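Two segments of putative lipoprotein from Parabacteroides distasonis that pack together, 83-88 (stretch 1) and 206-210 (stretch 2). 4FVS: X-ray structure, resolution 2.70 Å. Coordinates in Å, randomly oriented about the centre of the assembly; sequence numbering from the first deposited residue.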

ATOM      1  N   LEU A  83       3.631   1.715   1.964  1.00 45.87           N
ATOM      2  CA  LEU A  83       5.024   2.113   1.727  1.00 44.93           C
ATOM      3  C   LEU A  83       5.605   1.492   0.447  1.00 52.52           C
ATOM      4  O   LEU A  83       6.821   1.521   0.254  1.00 54.77           O
ATOM      5  CB  LEU A  83       5.912   1.767   2.926  1.00 44.59           C
ATOM      6  CG  LEU A  83       5.434   2.239   4.324  1.00 47.94           C
ATOM      7  CD1 LEU A  83       6.320   1.710   5.370  1.00 47.79           C
ATOM      8  CD2 LEU A  83       5.389   3.746   4.427  1.00 50.01           C
ATOM      9  N   SER A  84       4.728   0.979  -0.445  1.00 49.98           N
ATOM     10  CA  SER A  84       5.037   0.437  -1.781  1.00 50.88           C
ATOM     11  C   SER A  84       5.379   1.566  -2.754  1.00 53.36           C
ATOM     12  O   SER A  84       4.656   1.758  -3.752  1.00 53.23           O
ATOM     13  CB  SER A  84       3.838  -0.337  -2.336  1.00 59.00           C
ATOM     14  OG  SER A  84       3.393  -1.384  -1.496  1.00 76.81           O
ATOM     15  N   TYR A  85       6.406   2.383  -2.434  1.00 48.11           N
ATOM     16  CA  TYR A  85       6.704   3.504  -3.319  1.00 48.35           C
ATOM     17  C   TYR A  85       8.183   3.768  -3.328  1.00 54.34           C
ATOM     18  O   TYR A  85       8.843   3.440  -2.340  1.00 50.97           O
ATOM     19  CB  TYR A  85       5.904   4.768  -2.955  1.00 48.77           C
ATOM     20  CG  TYR A  85       6.081   5.290  -1.543  1.00 47.81           C
ATOM     21  CD1 TYR A  85       7.126   6.162  -1.228  1.00 48.98           C
ATOM     22  CD2 TYR A  85       5.127   5.034  -0.561  1.00 47.16           C
ATOM     23  CE1 TYR A  85       7.263   6.696   0.045  1.00 46.92           C
ATOM     24  CE2 TYR A  85       5.235   5.595   0.712  1.00 48.16           C
ATOM     25  CZ  TYR A  85       6.304   6.429   1.008  1.00 56.03           C
ATOM     26  OH  TYR A  85       6.429   7.006   2.243  1.00 57.52           O
ATOM     27  N   PRO A  86       8.686   4.386  -4.436  1.00 56.05           N
ATOM     28  CA  PRO A  86      10.134   4.625  -4.593  1.00 56.75           C
ATOM     29  C   PRO A  86      10.872   5.209  -3.368  1.00 62.26           C
ATOM     30  O   PRO A  86      11.933   4.706  -3.064  1.00 61.10           O
ATOM     31  CB  PRO A  86      10.174   5.614  -5.754  1.00 59.33           C
ATOM     32  CG  PRO A  86       9.021   5.238  -6.589  1.00 62.83           C
ATOM     33  CD  PRO A  86       7.952   4.785  -5.665  1.00 57.60           C
ATOM     34  N   GLY A  87      10.339   6.222  -2.685  1.00 62.54           N
ATOM     35  CA  GLY A  87      10.977   6.802  -1.493  1.00 64.10           C
ATOM     36  C   GLY A  87      11.416   5.822  -0.405  1.00 70.90           C
ATOM     37  O   GLY A  87      12.484   5.993   0.207  1.00 72.00           O
ATOM     38  N   VAL A  88      10.577   4.784  -0.148  1.00 67.85           N
ATOM     39  CA  VAL A  88      10.818   3.698   0.817  1.00 67.88           C
ATOM     40  C   VAL A  88      11.627   2.535   0.113  1.00 72.38           C
ATOM     41  O   VAL A  88      12.689   2.134   0.608  1.00 71.52           O
ATOM     42  CB  VAL A  88       9.465   3.176   1.428  1.00 70.79           C
ATOM     43  CG1 VAL A  88       9.645   1.897   2.231  1.00 70.51           C
ATOM     44  CG2 VAL A  88       8.777   4.222   2.277  1.00 70.50           C
ATOM     45  N   GLN A 206       6.711  13.821  -5.054  1.00 51.01           N
ATOM     46  CA  GLN A 206       8.029  13.193  -4.992  1.00 50.57           C
ATOM     47  C   GLN A 206       8.076  11.928  -5.844  1.00 55.40           C
ATOM     48  O   GLN A 206       9.109  11.621  -6.454  1.00 56.28           O
ATOM     49  CB  GLN A 206       8.413  12.859  -3.534  1.00 49.76           C
ATOM     50  CG  GLN A 206       8.569  14.086  -2.609  1.00 65.47           C
ATOM     51  CD  GLN A 206       9.618  15.051  -3.073  1.00 81.14           C
ATOM     52  OE1 GLN A 206       9.310  16.124  -3.602  1.00 79.58           O
ATOM     53  NE2 GLN A 206      10.873  14.664  -2.915  1.00 74.66           N
ATOM     54  N   SER A 207       6.962  11.186  -5.862  1.00 49.67           N
ATOM     55  CA  SER A 207       6.822   9.921  -6.563  1.00 47.67           C
ATOM     56  C   SER A 207       5.359   9.539  -6.716  1.00 50.42           C
ATOM     57  O   SER A 207       4.488  10.175  -6.134  1.00 51.34           O
ATOM     58  CB  SER A 207       7.573   8.813  -5.824  1.00 47.34           C
ATOM     59  OG  SER A 207       7.265   8.775  -4.440  1.00 49.04           O
ATOM     60  N   TYR A 208       5.097   8.496  -7.506  1.00 44.70           N
ATOM     61  CA  TYR A 208       3.771   7.943  -7.742  1.00 43.44           C
ATOM     62  C   TYR A 208       3.915   6.496  -8.218  1.00 49.75           C
ATOM     63  O   TYR A 208       5.012   6.077  -8.615  1.00 49.09           O
ATOM     64  CB  TYR A 208       2.952   8.794  -8.720  1.00 45.01           C
ATOM     65  CG  TYR A 208       3.450   8.793 -10.149  1.00 46.40           C
ATOM     66  CD1 TYR A 208       4.436   9.685 -10.567  1.00 49.29           C
ATOM     67  CD2 TYR A 208       2.884   7.949 -11.106  1.00 46.11           C
ATOM     68  CE1 TYR A 208       4.893   9.691 -11.887  1.00 50.88           C
ATOM     69  CE2 TYR A 208       3.344   7.935 -12.422  1.00 47.66           C
ATOM     70  CZ  TYR A 208       4.346   8.809 -12.806  1.00 60.03           C
ATOM     71  OH  TYR A 208       4.789   8.809 -14.102  1.00 69.91           O
ATOM     72  N   THR A 209       2.836   5.706  -8.081  1.00 47.91           N
ATOM     73  CA  THR A 209       2.823   4.316  -8.550  1.00 47.59           C
ATOM     74  C   THR A 209       1.526   4.096  -9.338  1.00 55.33           C
ATOM     75  O   THR A 209       0.509   4.750  -9.066  1.00 56.28           O
ATOM     76  CB  THR A 209       3.008   3.269  -7.423  1.00 43.62           C
ATOM     77  OG1 THR A 209       1.764   2.990  -6.798  1.00 43.51           O
ATOM     78  CG2 THR A 209       4.090   3.629  -6.413  1.00 36.07           C
ATOM     79  N   VAL A 210       1.580   3.207 -10.336  1.00 51.91           N
ATOM     80  CA  VAL A 210       0.428   2.864 -11.155  1.00 53.24           C
ATOM     81  C   VAL A 210       0.390   1.371 -11.356  1.00 54.65           C
ATOM     82  O   VAL A 210       1.451   0.745 -11.472  1.00 50.52           O
ATOM     83  CB  VAL A 210       0.341   3.595 -12.537  1.00 60.25           C
ATOM     84  CG1 VAL A 210      -0.089   5.033 -12.397  1.00 61.21           C
ATOM     85  CG2 VAL A 210       1.640   3.526 -13.295  1.00 60.79           C
TER

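The loop that leads into a helix at Pro86 packs against a strand distant in sequence, no two touching residues lying fewer than 120 positions apart. The touching parts, Ser84 to Gly87 and Ser207 to Thr209, run nearly antiparallel, their end-to-end directions lying 164° apart. The contact is small, burying 184 Å² summed over both sides, and no hydrogen bond or salt bridge crosses it. What joins the two segments is van der Waals packing, with the backbones held well apart: the CA atoms of Tyr85 and Thr209 are 6.6 Å from each other, and those of Pro86 and Ser207 6.5 Å.

The apolar contacts centre on Pro86 and on the methyl group of Thr209. Alternation along the extended strand directs the CA-to-CB bonds of Ser207 and Thr209 toward the loop and that of Tyr208 away from it, so that these two inward-directed residues carry most of the strand's share of the contact. Pro86 spans both of them. CD of Pro86 lies near both residues, 4.0 Å from CB of Ser207 and 4.1 Å from CG2 of Thr209, and CG of Pro86 adds the 3.9 Å approach to CB of Ser207. The Thr209 methyl also meets Tyr85, with CG2 of Thr209 4.1 Å from both CA and CB of Tyr85.

Contacts that involve polar atoms make up a second group. The shortest approach in the interface is that of the Ser84 carbonyl O to CG2 of Thr209, at 3.3 Å. A methyl carbon offers no conventional donor, so this is a close van der Waals contact. Thr209 adopts a chi1 of 84°, and its OG1 is hydrogen-bonded elsewhere in the structure. The backbone of Tyr208 comes near the Pro86 ring, its O atom 4.4 Å from CD of Pro86, whereas its side chain makes no contact. The hydroxyl of Ser207 is, like that of Thr209, satisfied elsewhere; across the interface its OG lies 4.1 Å from CD1 of Tyr85, approaching the ring obliquely, and 4.4 Å from N of Gly87, too far for a hydrogen bond.

Tyr85 starts toward the strand along its CA-to-CB bond, but the end of its side chain leads away. With chi1 at 58° (p) and chi2 at 86°, the ring extends back beside its own segment, and its OH is far from the strand. The ring also lies close to Gly87: an ideal CB on that glycine would be 3.1 Å from CE1 of Tyr85, a crowded position that the absence of a side chain leaves free.

Hydrogen bonds within the loop segment help to set its shape. Tyr85 occupies the N-cap position, and its O atom accepts a hydrogen bond from N of Val88 at 3.1 Å, closing the first turn around Pro86 and Gly87. Just before it, N of Tyr85 makes a weak bond of 2.9 Å to O of Leu83.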